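Side-chain contacts in 5-oxopent-3-ene-1,2,5-tricarboxylate decarboxylase (PDB 6IYM), which belongs to the fumarylacetoacetate hydrolase family of mixed beta-sheet proteins and carries a magnesium ion bound by acidic side chains: residues Val260-Ile265 and His270-Val275; Ile111-Asp116 and Tyr254-Asp259; Leu196-Val201 and Arg206-Thr211; Phe148-Ile153 and Asp188-Ala193. All blocks are in the same frame, centred on the assembly; numbering follows the deposited sequence.

Interaction 1 of 4, residues Val260-Ile265 and His270-Val275. Unlike the reference sequence in segment 260-265: Val-260 (reference Ile), Ile-261 (reference Val). Unlike the reference sequence in segment 270-275: Gln-274 (reference Lys).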
loop_
_atom_site.group_PDB
_atom_site.type_symbol
_atom_site.label_atom_id
_atom_site.label_comp_id
_atom_site.label_asym_id
_atom_site.label_seq_id
_atom_site.Cartn_x
_atom_site.Cartn_y
_atom_site.Cartn_z
ATOM N N VAL A 260 19.635 3.626 19.668
ATOM C CA VAL A 260 19.721 2.251 19.105
ATOM C C VAL A 260 18.513 1.454 19.581
ATOM O O VAL A 260 18.326 1.331 20.808
ATOM C CB VAL A 260 21.021 1.562 19.505
ATOM C CG1 VAL A 260 21.067 0.129 19.009
ATOM C CG2 VAL A 260 22.222 2.349 19.029
ATOM N N ILE A 261 17.726 0.948 18.637
ATOM C CA ILE A 261 16.470 0.187 18.935
ATOM C C ILE A 261 16.755 -1.274 18.606
ATOM O O ILE A 261 17.228 -1.524 17.483
ATOM C CB ILE A 261 15.284 0.733 18.132
ATOM C CG1 ILE A 261 15.229 2.267 18.157
ATOM C CG2 ILE A 261 13.979 0.127 18.637
ATOM C CD1 ILE A 261 14.634 2.852 16.898
ATOM N N ASP A 262 16.544 -2.172 19.571
ATOM C CA ASP A 262 16.717 -3.643 19.419
ATOM C C ASP A 262 15.385 -4.366 19.714
ATOM O O ASP A 262 15.054 -4.589 20.913
ATOM C CB ASP A 262 17.843 -4.106 20.335
ATOM C CG ASP A 262 18.115 -5.601 20.323
ATOM O OD1 ASP A 262 17.908 -6.248 19.265
ATOM O OD2 ASP A 262 18.541 -6.108 21.392
ATOM N N VAL A 263 14.681 -4.778 18.663
ATOM C CA VAL A 263 13.445 -5.610 18.732
ATOM C C VAL A 263 13.877 -7.075 18.589
ATOM O O VAL A 263 14.682 -7.411 17.702
ATOM C CB VAL A 263 12.439 -5.210 17.632
ATOM C CG1 VAL A 263 11.133 -5.990 17.722
ATOM C CG2 VAL A 263 12.167 -3.706 17.603
ATOM N N SER A 264 13.380 -7.939 19.441
ATOM C CA SER A 264 13.661 -9.383 19.355
ATOM C C SER A 264 12.348 -10.131 19.526
ATOM O O SER A 264 11.434 -9.619 20.235
ATOM C CB SER A 264 14.688 -9.808 20.369
ATOM O OG SER A 264 14.149 -9.696 21.666
ATOM N N ILE A 265 12.272 -11.285 18.882
ATOM C CA ILE A 265 11.128 -12.227 18.984
ATOM C C ILE A 265 11.750 -13.600 19.136
ATOM O O ILE A 265 12.581 -13.945 18.290
ATOM C CB ILE A 265 10.225 -12.141 17.748
ATOM C CG1 ILE A 265 9.745 -10.697 17.542
ATOM C CG2 ILE A 265 9.087 -13.153 17.881
ATOM C CD1 ILE A 265 8.588 -10.541 16.562
ATOM N N HIS A 270 16.871 -10.948 16.261
ATOM C CA HIS A 270 17.045 -9.525 16.633
ATOM C C HIS A 270 16.967 -8.649 15.377
ATOM O O HIS A 270 17.658 -8.962 14.425
ATOM C CB HIS A 270 18.377 -9.381 17.383
ATOM C CG HIS A 270 18.316 -9.986 18.742
ATOM N ND1 HIS A 270 18.325 -9.221 19.890
ATOM C CD2 HIS A 270 18.215 -11.275 19.135
ATOM C CE1 HIS A 270 18.218 -10.011 20.941
ATOM N NE2 HIS A 270 18.143 -11.283 20.499
ATOM N N LEU A 271 16.189 -7.573 15.426
ATOM C CA LEU A 271 16.156 -6.492 14.419
ATOM C C LEU A 271 16.602 -5.223 15.135
ATOM O O LEU A 271 15.810 -4.668 15.918
ATOM C CB LEU A 271 14.736 -6.389 13.854
ATOM C CG LEU A 271 14.520 -5.473 12.651
ATOM C CD1 LEU A 271 15.354 -5.887 11.438
ATOM C CD2 LEU A 271 13.055 -5.466 12.276
ATOM N N GLN A 272 17.823 -4.779 14.858
ATOM C CA GLN A 272 18.408 -3.573 15.490
ATOM C C GLN A 272 18.671 -2.525 14.415
ATOM O O GLN A 272 19.295 -2.871 13.378
ATOM C CB GLN A 272 19.688 -3.931 16.233
ATOM C CG GLN A 272 20.380 -2.728 16.868
ATOM C CD GLN A 272 21.696 -3.147 17.477
ATOM O OE1 GLN A 272 21.773 -4.135 18.207
ATOM N NE2 GLN A 272 22.746 -2.408 17.146
ATOM N N ASN A 273 18.225 -1.297 14.707
ATOM C CA ASN A 273 18.372 -0.095 13.865
ATOM C C ASN A 273 18.686 1.094 14.771
ATOM O O ASN A 273 18.110 1.216 15.896
ATOM C CB ASN A 273 17.115 0.127 13.020
ATOM C CG ASN A 273 16.734 -1.098 12.206
ATOM O OD1 ASN A 273 16.043 -2.003 12.693
ATOM N ND2 ASN A 273 17.244 -1.165 10.987
ATOM N N GLN A 274 19.477 2.022 14.264
ATOM C CA GLN A 274 19.810 3.260 14.998
ATOM C C GLN A 274 19.114 4.414 14.278
ATOM O O GLN A 274 19.200 4.498 13.040
ATOM C CB GLN A 274 21.336 3.385 15.070
ATOM C CG GLN A 274 21.829 4.393 16.099
ATOM C CD GLN A 274 23.334 4.582 16.135
ATOM O OE1 GLN A 274 24.096 4.048 15.332
ATOM N NE2 GLN A 274 23.775 5.376 17.092
ATOM N N VAL A 275 18.490 5.313 15.024
ATOM C CA VAL A 275 18.009 6.616 14.486
ATOM C C VAL A 275 19.250 7.451 14.133
ATOM O O VAL A 275 20.135 7.604 14.999
ATOM C CB VAL A 275 17.054 7.291 15.485
ATOM C CG1 VAL A 275 16.551 8.657 15.015
ATOM C CG2 VAL A 275 15.884 6.380 15.813
#
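Asp-262 and His-270 join across a beta hairpin whose antiparallel strands, 260-265 and 269-276, lie side by side in the five-stranded sheet of this fumarylacetoacetate hydrolase fold. Four backbone hydrogen bonds hold the strands in register. Ile-261 and Asn-273 exchange two, and Val-263 and Leu-271 exchange two, with Leu-271 N to Val-263 O the shortest at 2.7 Å. Asp-262 faces Gln-272 in a non-hydrogen-bonded pair.

The polar side-chain contact lies on the face of Asp-262 and His-270. His-270 ND1 donates to Asp-262 OD1 at 3.1 Å, on the syn lone pair. A weak second bond goes from the same ND1 to OD2. Carboxylate and ring are nearly coplanar, 24° apart. The chi1 of Asp-262 (178°) puts CG anti to the backbone N, and the carboxylate reaches the edge of the His-270 ring.

Van der Waals contacts add to this. Val-260 splits its branches: CG1 meets the amide end of Gln-272 (NE2 at 3.6 Å) and CG2 meets CG of Gln-274. The amide of Gln-274 is held by Gly-258 O. On the face of Ile-261 and Asn-273, Ile-261 CD1 reaches Val-275 CG2 at 3.9 Å. That face packs on strands 121-131 and 147-158. Asn-273 bonds through ND2 to Asp-109 O and Gly-106 O.

A CH-pi contact closes the hairpin end: Ser-264 CB stands over the centre of the His-270 ring, 3.6 Å from its centroid.

Interaction 2 of 4, residues Ile111-Asp116 and Tyr254-Asp259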
loop_
_atom_site.group_PDB
_atom_site.type_symbol
_atom_site.label_atom_id
_atom_site.label_comp_id
_atom_site.label_asym_id
_atom_site.label_seq_id
_atom_site.Cartn_x
_atom_site.Cartn_y
_atom_site.Cartn_z
ATOM N N ILE A 111 17.630 4.326 10.688
ATOM C CA ILE A 111 16.291 4.954 10.558
ATOM C C ILE A 111 16.524 6.456 10.395
ATOM O O ILE A 111 17.066 7.068 11.317
ATOM C CB ILE A 111 15.406 4.637 11.784
ATOM C CG1 ILE A 111 15.029 3.155 11.863
ATOM C CG2 ILE A 111 14.173 5.513 11.815
ATOM C CD1 ILE A 111 14.904 2.665 13.282
ATOM N N GLU A 112 16.179 7.021 9.246
ATOM C CA GLU A 112 16.309 8.475 9.011
ATOM C C GLU A 112 15.508 9.192 10.102
ATOM O O GLU A 112 14.353 8.811 10.331
ATOM C CB GLU A 112 15.874 8.776 7.574
ATOM C CG GLU A 112 15.879 10.240 7.209
ATOM C CD GLU A 112 15.670 10.530 5.731
ATOM O OE1 GLU A 112 15.774 11.716 5.364
ATOM O OE2 GLU A 112 15.379 9.588 4.950
ATOM N N ARG A 113 16.115 10.177 10.776
ATOM C CA ARG A 113 15.537 10.872 11.960
ATOM C C ARG A 113 14.411 11.848 11.571
ATOM O O ARG A 113 13.444 12.003 12.386
ATOM C CB ARG A 113 16.659 11.588 12.728
ATOM C CG ARG A 113 16.195 12.683 13.682
ATOM C CD ARG A 113 15.583 12.136 14.958
ATOM N NE ARG A 113 15.050 13.197 15.807
ATOM C CZ ARG A 113 13.850 13.732 15.694
ATOM N NH1 ARG A 113 13.014 13.298 14.764
ATOM N NH2 ARG A 113 13.471 14.698 16.522
ATOM N N HIS A 114 14.518 12.517 10.415
ATOM C CA HIS A 114 13.527 13.500 9.881
ATOM C C HIS A 114 13.191 14.560 10.957
ATOM O O HIS A 114 11.994 14.786 11.228
ATOM C CB HIS A 114 12.250 12.776 9.379
ATOM C CG HIS A 114 12.433 11.751 8.297
ATOM N ND1 HIS A 114 12.381 12.066 6.946
ATOM C CD2 HIS A 114 12.552 10.400 8.358
ATOM C CE1 HIS A 114 12.570 10.969 6.235
ATOM N NE2 HIS A 114 12.665 9.919 7.083
ATOM N N ALA A 115 14.186 15.219 11.575
ATOM C CA ALA A 115 13.938 16.191 12.677
ATOM C C ALA A 115 13.063 17.364 12.197
ATOM O O ALA A 115 12.220 17.847 13.000
ATOM C CB ALA A 115 15.242 16.664 13.288
ATOM N N ASP A 116 13.187 17.793 10.934
ATOM C CA ASP A 116 12.283 18.827 10.338
ATOM C C ASP A 116 10.811 18.385 10.381
ATOM O O ASP A 116 9.925 19.268 10.485
ATOM C CB ASP A 116 12.660 19.185 8.895
ATOM C CG ASP A 116 12.967 18.003 7.984
ATOM O OD1 ASP A 116 12.845 16.835 8.447
ATOM O OD2 ASP A 116 13.330 18.256 6.810
ATOM N N TYR A 254 10.677 10.132 23.403
ATOM C CA TYR A 254 10.734 10.100 21.926
ATOM C C TYR A 254 12.187 9.859 21.534
ATOM O O TYR A 254 13.121 10.237 22.313
ATOM C CB TYR A 254 10.123 11.377 21.352
ATOM C CG TYR A 254 8.689 11.520 21.765
ATOM C CD1 TYR A 254 7.758 10.566 21.387
ATOM C CD2 TYR A 254 8.275 12.546 22.602
ATOM C CE1 TYR A 254 6.441 10.648 21.793
ATOM C CE2 TYR A 254 6.956 12.642 23.014
ATOM C CZ TYR A 254 6.039 11.684 22.622
ATOM O OH TYR A 254 4.738 11.755 23.030
ATOM N N LEU A 255 12.344 9.226 20.379
ATOM C CA LEU A 255 13.631 8.759 19.819
ATOM C C LEU A 255 14.399 9.971 19.304
ATOM O O LEU A 255 13.780 10.889 18.749
ATOM C CB LEU A 255 13.365 7.766 18.679
ATOM C CG LEU A 255 12.854 6.393 19.125
ATOM C CD1 LEU A 255 12.295 5.572 17.958
ATOM C CD2 LEU A 255 13.953 5.643 19.839
ATOM N N GLN A 256 15.710 9.954 19.491
ATOM C CA GLN A 256 16.605 11.062 19.095
ATOM C C GLN A 256 17.704 10.457 18.234
ATOM O O GLN A 256 17.909 9.215 18.296
ATOM C CB GLN A 256 17.158 11.786 20.333
ATOM C CG GLN A 256 16.101 12.341 21.283
ATOM C CD GLN A 256 15.091 13.257 20.626
ATOM O OE1 GLN A 256 15.353 13.920 19.620
ATOM N NE2 GLN A 256 13.899 13.295 21.195
ATOM N N ASP A 257 18.404 11.309 17.492
ATOM C CA ASP A 257 19.636 10.966 16.742
ATOM C C ASP A 257 20.576 10.220 17.690
ATOM O O ASP A 257 20.783 10.727 18.804
ATOM C CB ASP A 257 20.292 12.237 16.201
ATOM C CG ASP A 257 21.622 11.987 15.528
ATOM O OD1 ASP A 257 21.659 11.210 14.546
ATOM O OD2 ASP A 257 22.618 12.544 16.014
ATOM N N GLY A 258 21.076 9.052 17.273
ATOM C CA GLY A 258 21.976 8.185 18.058
ATOM C C GLY A 258 21.272 7.025 18.751
ATOM O O GLY A 258 21.949 6.043 19.072
ATOM N N ASP A 259 19.963 7.098 18.971
ATOM C CA ASP A 259 19.231 6.047 19.717
ATOM C C ASP A 259 19.291 4.713 18.965
ATOM O O ASP A 259 19.049 4.722 17.748
ATOM C CB ASP A 259 17.801 6.482 19.982
ATOM C CG ASP A 259 17.695 7.485 21.113
ATOM O OD1 ASP A 259 18.744 7.746 21.737
ATOM O OD2 ASP A 259 16.555 7.958 21.387
HETATM O O HOH W 1 17.270 14.121 17.029
#
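The guanidinium of Arg-113 has Leu-255 O over one face, 3.9 Å above the plane and offset toward the rim. Ala-115 CA of its own segment lies over the opposite face. A water sits at the edge, in plane. The contact joins the loop after the short strand 111-112, outermost in its sheet within the chain, to a type II beta turn, Gln-256 to Asp-259, which leads into strand 260-265.

A water carries the hydrogen bonding between the segments. It accepts from Arg-113 NE at 2.7 Å and from Asp-257 N at 3.1 Å, and donates to Gln-256 OE1. Arg-113 and Gln-256 lie side by side and point the same way, with guanidinium and amide planes 75° apart. The Arg-113 chain bends at chi2 (76°), and its NE reaches the water beside Asp-257 N. The far end of Arg-113 is held by Thr-118 O, bonded to NH1.

The turn braces itself. Asp-259 N bonds back to Gln-256 O, and Gly-258 takes a positive phi (99°) that suits glycine. Asp-257 OD1 accepts from Ala-277 N. Glu-112 of segment 111-116 forms a salt bridge with Arg-136 of the second subunit. Gln-256 N donates to Asp-259 OD2 at 2.9 Å, from above the carboxylate plane.

Interaction 3 of 4, residues Leu196-Val201 and Arg206-Thr211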
loop_
_atom_site.group_PDB
_atom_site.type_symbol
_atom_site.label_atom_id
_atom_site.label_comp_id
_atom_site.label_asym_id
_atom_site.label_seq_id
_atom_site.Cartn_x
_atom_site.Cartn_y
_atom_site.Cartn_z
ATOM N N LEU A 196 7.726 -14.331 22.981
ATOM C CA LEU A 196 8.089 -13.076 23.676
ATOM C C LEU A 196 8.587 -12.069 22.640
ATOM O O LEU A 196 9.509 -12.411 21.876
ATOM C CB LEU A 196 9.150 -13.379 24.735
ATOM C CG LEU A 196 9.477 -12.208 25.653
ATOM C CD1 LEU A 196 8.233 -11.696 26.353
ATOM C CD2 LEU A 196 10.540 -12.607 26.658
ATOM N N VAL A 197 7.921 -10.913 22.585
ATOM C CA VAL A 197 8.312 -9.743 21.759
ATOM C C VAL A 197 8.904 -8.701 22.722
ATOM O O VAL A 197 8.176 -8.184 23.581
ATOM C CB VAL A 197 7.117 -9.189 20.951
ATOM C CG1 VAL A 197 7.526 -7.995 20.095
ATOM C CG2 VAL A 197 6.458 -10.268 20.076
ATOM N N GLU A 198 10.170 -8.344 22.547
ATOM C CA GLU A 198 10.830 -7.323 23.398
ATOM C C GLU A 198 11.465 -6.247 22.521
ATOM O O GLU A 198 12.002 -6.553 21.401
ATOM C CB GLU A 198 11.926 -7.913 24.284
ATOM C CG GLU A 198 11.512 -9.098 25.129
ATOM C CD GLU A 198 12.455 -9.350 26.308
ATOM O OE1 GLU A 198 11.986 -9.370 27.479
ATOM O OE2 GLU A 198 13.664 -9.486 26.060
ATOM N N THR A 199 11.471 -5.034 23.063
ATOM C CA THR A 199 12.220 -3.888 22.514
ATOM C C THR A 199 13.139 -3.290 23.575
ATOM O O THR A 199 12.662 -2.979 24.681
ATOM C CB THR A 199 11.246 -2.859 21.960
ATOM O OG1 THR A 199 10.381 -3.640 21.145
ATOM C CG2 THR A 199 11.941 -1.774 21.176
ATOM N N ARG A 200 14.397 -3.115 23.219
ATOM C CA ARG A 200 15.371 -2.319 24.010
ATOM C C ARG A 200 15.686 -1.042 23.236
ATOM O O ARG A 200 15.759 -1.105 21.989
ATOM C CB ARG A 200 16.625 -3.135 24.308
ATOM C CG ARG A 200 16.364 -4.252 25.302
ATOM C CD ARG A 200 17.554 -5.129 25.599
ATOM N NE ARG A 200 17.084 -6.167 26.501
ATOM C CZ ARG A 200 17.059 -6.092 27.821
ATOM N NH1 ARG A 200 17.521 -5.020 28.439
ATOM N NH2 ARG A 200 16.559 -7.096 28.523
ATOM N N VAL A 201 15.777 0.071 23.956
ATOM C CA VAL A 201 16.293 1.363 23.431
ATOM C C VAL A 201 17.561 1.676 24.225
ATOM O O VAL A 201 17.487 1.730 25.471
ATOM C CB VAL A 201 15.229 2.479 23.507
ATOM C CG1 VAL A 201 15.800 3.854 23.144
ATOM C CG2 VAL A 201 14.025 2.139 22.630
ATOM N N ARG A 206 12.108 -1.794 27.080
ATOM C CA ARG A 206 10.957 -0.860 26.951
ATOM C C ARG A 206 9.682 -1.655 26.750
ATOM O O ARG A 206 8.689 -1.245 27.313
ATOM C CB ARG A 206 11.082 0.119 25.770
ATOM C CG ARG A 206 12.218 1.124 25.899
ATOM C CD ARG A 206 12.015 2.093 27.051
ATOM N NE ARG A 206 12.986 3.182 27.004
ATOM C CZ ARG A 206 12.974 4.197 26.130
ATOM N NH1 ARG A 206 12.024 4.302 25.215
ATOM N NH2 ARG A 206 13.918 5.120 26.182
ATOM N N GLN A 207 9.719 -2.690 25.901
ATOM C CA GLN A 207 8.544 -3.520 25.557
ATOM C C GLN A 207 8.916 -4.963 25.854
ATOM O O GLN A 207 10.013 -5.353 25.437
ATOM C CB GLN A 207 8.180 -3.461 24.060
ATOM C CG GLN A 207 7.722 -2.114 23.571
ATOM C CD GLN A 207 7.226 -2.170 22.148
ATOM O OE1 GLN A 207 8.014 -2.201 21.211
ATOM N NE2 GLN A 207 5.917 -2.284 21.983
ATOM N N SER A 208 8.010 -5.718 26.468
ATOM C CA SER A 208 8.220 -7.141 26.811
ATOM C C SER A 208 6.866 -7.856 27.025
ATOM O O SER A 208 6.405 -7.945 28.186
ATOM C CB SER A 208 9.089 -7.215 28.026
ATOM O OG SER A 208 9.571 -8.536 28.193
ATOM N N GLY A 209 6.261 -8.384 25.960
ATOM C CA GLY A 209 4.890 -8.935 25.984
ATOM C C GLY A 209 4.862 -10.205 25.181
ATOM O O GLY A 209 5.565 -10.254 24.136
ATOM N N SER A 210 4.196 -11.236 25.695
ATOM C CA SER A 210 3.956 -12.497 24.951
ATOM C C SER A 210 2.883 -12.268 23.892
ATOM O O SER A 210 1.985 -11.498 24.127
ATOM C CB SER A 210 3.532 -13.639 25.809
ATOM O OG SER A 210 3.331 -14.782 24.984
ATOM N N THR A 211 2.938 -13.026 22.809
ATOM C CA THR A 211 1.857 -13.058 21.803
ATOM C C THR A 211 0.587 -13.638 22.421
ATOM O O THR A 211 -0.470 -13.488 21.784
ATOM C CB THR A 211 2.297 -13.817 20.560
ATOM O OG1 THR A 211 2.821 -15.076 20.976
ATOM C CG2 THR A 211 3.311 -13.021 19.769
HETATM O O HOH W 2 16.871 3.998 27.009
#
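Thr-199 and Gln-207 pair across a beta hairpin, strands 196-201 and 204-210, at one end of the five-stranded sheet. Their side chains share a face of it, run side by side and point the same way. Thr-199 has chi1 -49°, which sets OG1 beside its own backbone N, and OG1 donates to Gln-207 OE1 at 2.8 Å. The donor is tilted from the amide carbonyl plane. Gln-207 is extended at chi2 (-173°), which brings OE1 alongside the threonine hydroxyl. OE1 also accepts from Gly-125 N, and NE2 is bonded to Thr-241 OG1 and Pro-242 O. The amide is thus fixed at both ends, and its side chain lies about 8 Å from the magnesium ion.

Strand 204-210 carries a classic beta bulge opposite Thr-199. Arg-206 and Gln-207 both face Thr-199, and Thr-199 O accepts from both backbone nitrogens, at 2.7 Å from Arg-206 N and 3.2 Å from Gln-207 N. Arg-206 bends at chi2 (-66°) and lays its guanidinium on Val-201, whose CB is 3.8 Å above the centre of one face. Glu-204 forms a salt bridge with NE, and Tyr-123 OH bonds to NH1. A water joins NH2 to Val-201 O.

Toward the open end of the hairpin, Val-197 pairs with Gly-209 through two backbone bonds. Leu-196 CD1 comes to 3.8 Å from Gly-209 O. On the face of Glu-198 and Ser-208, Ser-208 OG lies anti to its backbone N and donates to Glu-198 OE1 at 2.7 Å, using the anti lone pair.

Interaction 4 of 4, residues Phe148-Ile153 and Asp188-Ala193. Unlike the reference sequence in segment 188-193: Ala-189 (reference Ser).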
loop_
_atom_site.group_PDB
_atom_site.type_symbol
_atom_site.label_atom_id
_atom_site.label_comp_id
_atom_site.label_asym_id
_atom_site.label_seq_id
_atom_site.Cartn_x
_atom_site.Cartn_y
_atom_site.Cartn_z
ATOM N N PHE A 148 3.442 -18.394 4.788
ATOM C CA PHE A 148 4.800 -18.916 4.506
ATOM C C PHE A 148 5.592 -18.948 5.823
ATOM O O PHE A 148 6.434 -19.837 6.019
ATOM C CB PHE A 148 5.513 -18.035 3.486
ATOM C CG PHE A 148 6.883 -18.529 3.126
ATOM C CD1 PHE A 148 7.039 -19.611 2.269
ATOM C CD2 PHE A 148 8.016 -17.927 3.662
ATOM C CE1 PHE A 148 8.303 -20.070 1.934
ATOM C CE2 PHE A 148 9.279 -18.395 3.330
ATOM C CZ PHE A 148 9.416 -19.466 2.475
ATOM N N GLY A 149 5.396 -17.940 6.681
ATOM C CA GLY A 149 6.212 -17.806 7.899
ATOM C C GLY A 149 6.059 -16.459 8.581
ATOM O O GLY A 149 5.016 -15.825 8.406
ATOM N N TYR A 150 7.060 -16.089 9.386
ATOM C CA TYR A 150 6.998 -14.943 10.323
ATOM C C TYR A 150 8.361 -14.252 10.390
ATOM O O TYR A 150 9.406 -14.914 10.214
ATOM C CB TYR A 150 6.565 -15.401 11.714
ATOM C CG TYR A 150 5.310 -16.225 11.796
ATOM C CD1 TYR A 150 5.354 -17.609 11.691
ATOM C CD2 TYR A 150 4.085 -15.630 12.032
ATOM C CE1 TYR A 150 4.201 -18.373 11.789
ATOM C CE2 TYR A 150 2.924 -16.382 12.139
ATOM C CZ TYR A 150 2.984 -17.760 12.017
ATOM O OH TYR A 150 1.830 -18.481 12.125
ATOM N N SER A 151 8.324 -12.942 10.643
ATOM C CA SER A 151 9.518 -12.071 10.789
ATOM C C SER A 151 9.194 -10.954 11.770
ATOM O O SER A 151 8.155 -11.019 12.463
ATOM C CB SER A 151 9.945 -11.555 9.423
ATOM O OG SER A 151 11.260 -11.031 9.440
ATOM N N ILE A 152 10.077 -9.970 11.857
ATOM C CA ILE A 152 9.917 -8.813 12.769
ATOM C C ILE A 152 9.736 -7.576 11.907
ATOM O O ILE A 152 10.380 -7.484 10.879
ATOM C CB ILE A 152 11.113 -8.683 13.721
ATOM C CG1 ILE A 152 11.547 -10.053 14.247
ATOM C CG2 ILE A 152 10.792 -7.699 14.832
ATOM C CD1 ILE A 152 12.768 -10.034 15.152
ATOM N N ILE A 153 8.837 -6.704 12.331
ATOM C CA ILE A 153 8.650 -5.323 11.835
ATOM C C ILE A 153 8.825 -4.393 13.033
ATOM O O ILE A 153 8.274 -4.700 14.086
ATOM C CB ILE A 153 7.261 -5.175 11.191
ATOM C CG1 ILE A 153 7.216 -5.919 9.862
ATOM C CG2 ILE A 153 6.872 -3.721 11.033
ATOM C CD1 ILE A 153 7.903 -5.187 8.779
ATOM N N ASP A 188 5.908 -23.914 9.603
ATOM C CA ASP A 188 6.005 -25.293 10.135
ATOM C C ASP A 188 6.887 -25.292 11.394
ATOM O O ASP A 188 6.588 -26.075 12.278
ATOM C CB ASP A 188 6.500 -26.249 9.043
ATOM C CG ASP A 188 5.715 -27.551 9.022
ATOM O OD1 ASP A 188 4.476 -27.481 9.139
ATOM O OD2 ASP A 188 6.348 -28.624 8.931
ATOM N N ALA A 189 7.875 -24.392 11.483
ATOM C CA ALA A 189 8.948 -24.339 12.507
ATOM C C ALA A 189 8.637 -23.326 13.611
ATOM O O ALA A 189 9.553 -23.032 14.401
ATOM C CB ALA A 189 10.260 -23.975 11.854
ATOM N N PHE A 190 7.424 -22.786 13.673
ATOM C CA PHE A 190 7.135 -21.610 14.534
ATOM C C PHE A 190 5.664 -21.589 14.927
ATOM O O PHE A 190 4.854 -21.522 13.999
ATOM C CB PHE A 190 7.504 -20.328 13.789
ATOM C CG PHE A 190 7.529 -19.108 14.664
ATOM C CD1 PHE A 190 8.662 -18.793 15.404
ATOM C CD2 PHE A 190 6.394 -18.342 14.827
ATOM C CE1 PHE A 190 8.671 -17.673 16.222
ATOM C CE2 PHE A 190 6.401 -17.220 15.644
ATOM C CZ PHE A 190 7.544 -16.883 16.336
ATOM N N ASP A 191 5.365 -21.630 16.236
ATOM C CA ASP A 191 4.000 -21.465 16.804
ATOM C C ASP A 191 3.927 -20.064 17.403
ATOM O O ASP A 191 4.674 -19.736 18.317
ATOM C CB ASP A 191 3.685 -22.557 17.836
ATOM C CG ASP A 191 2.261 -22.574 18.397
ATOM O OD1 ASP A 191 1.559 -21.547 18.314
ATOM O OD2 ASP A 191 1.862 -23.626 18.930
ATOM N N PRO A 192 3.066 -19.172 16.878
ATOM C CA PRO A 192 2.908 -17.831 17.450
ATOM C C PRO A 192 2.017 -17.687 18.701
ATOM O O PRO A 192 1.748 -16.535 19.098
ATOM C CB PRO A 192 2.279 -17.093 16.253
ATOM C CG PRO A 192 1.416 -18.131 15.604
ATOM C CD PRO A 192 2.257 -19.382 15.665
ATOM N N ALA A 193 1.561 -18.796 19.299
ATOM C CA ALA A 193 0.654 -18.797 20.485
ATOM C C ALA A 193 1.256 -18.000 21.650
ATOM O O ALA A 193 0.503 -17.228 22.313
ATOM C CB ALA A 193 0.376 -20.209 20.943
HETATM O O HOH W 3 2.241 -21.197 12.399
#
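Tyr-150 meets Phe-190 and Pro-192, the two residues of segment 188-193 that touch segment 148-153. The aromatic rings cross obliquely, their centroids 5.0 Å apart and their planes at 41°. The closest atoms are Tyr-150 CD1 and Phe-190 CD2, at 3.4 Å. Phe-190 CE2 lies over one face of the tyrosine ring, offset toward the rim. Phe-190 has CG anti to the backbone N (chi1 -168°), which carries its ring to Tyr-150. At the phenol end, Pro-192 CG comes to 3.5 Å from Tyr-150 OH, and the two side chains cross at about a right angle.

A water lies in the plane of the tyrosine ring, at its edge. It is 2.8 Å from Tyr-150 OH and 3.1 Å from Phe-190 O, and probably links the phenol to the loop backbone.

The loop is shaped by an Asx turn: Asp-191 OD1 accepts from Ala-193 N at 2.9 Å, across Pro-192. Pro-192 O in turn accepts from Thr-211 OG1. Around the rings, Leu-144 and Leu-127 touch Tyr-150, while Val-185, Val-195 and Ile-268 touch Phe-190.

This is buried apolar packing. It joins the loop between strands 178-186 and 196-201 to strand 147-158, which is flanked in its sheet by strands 121-131 and 178-186.

How the interactions relate
Interactions 1 and 3 are hairpins of one five-stranded sheet. Strands 260-265 and 196-201 are neighbours in it, bonded through Asp-262 N to Arg-200 O and Ser-264 N to Glu-198 O. Both pair a buried face with a more exposed one. Interaction 2 lies farther out, about 20 Å from the chain centre to its own centre, and relies on water. It meets interaction 1 where Gln-274 bonds Ile-111 and Gly-258. Interaction 4 is the buried, mostly apolar contact, between a loop and a strand of the larger sheet. Its strand meets interaction 1 through Ile-152 and Val-263, and its loop meets interaction 3 through Pro-192 and Thr-211. Interactions 2 and 4 do not touch.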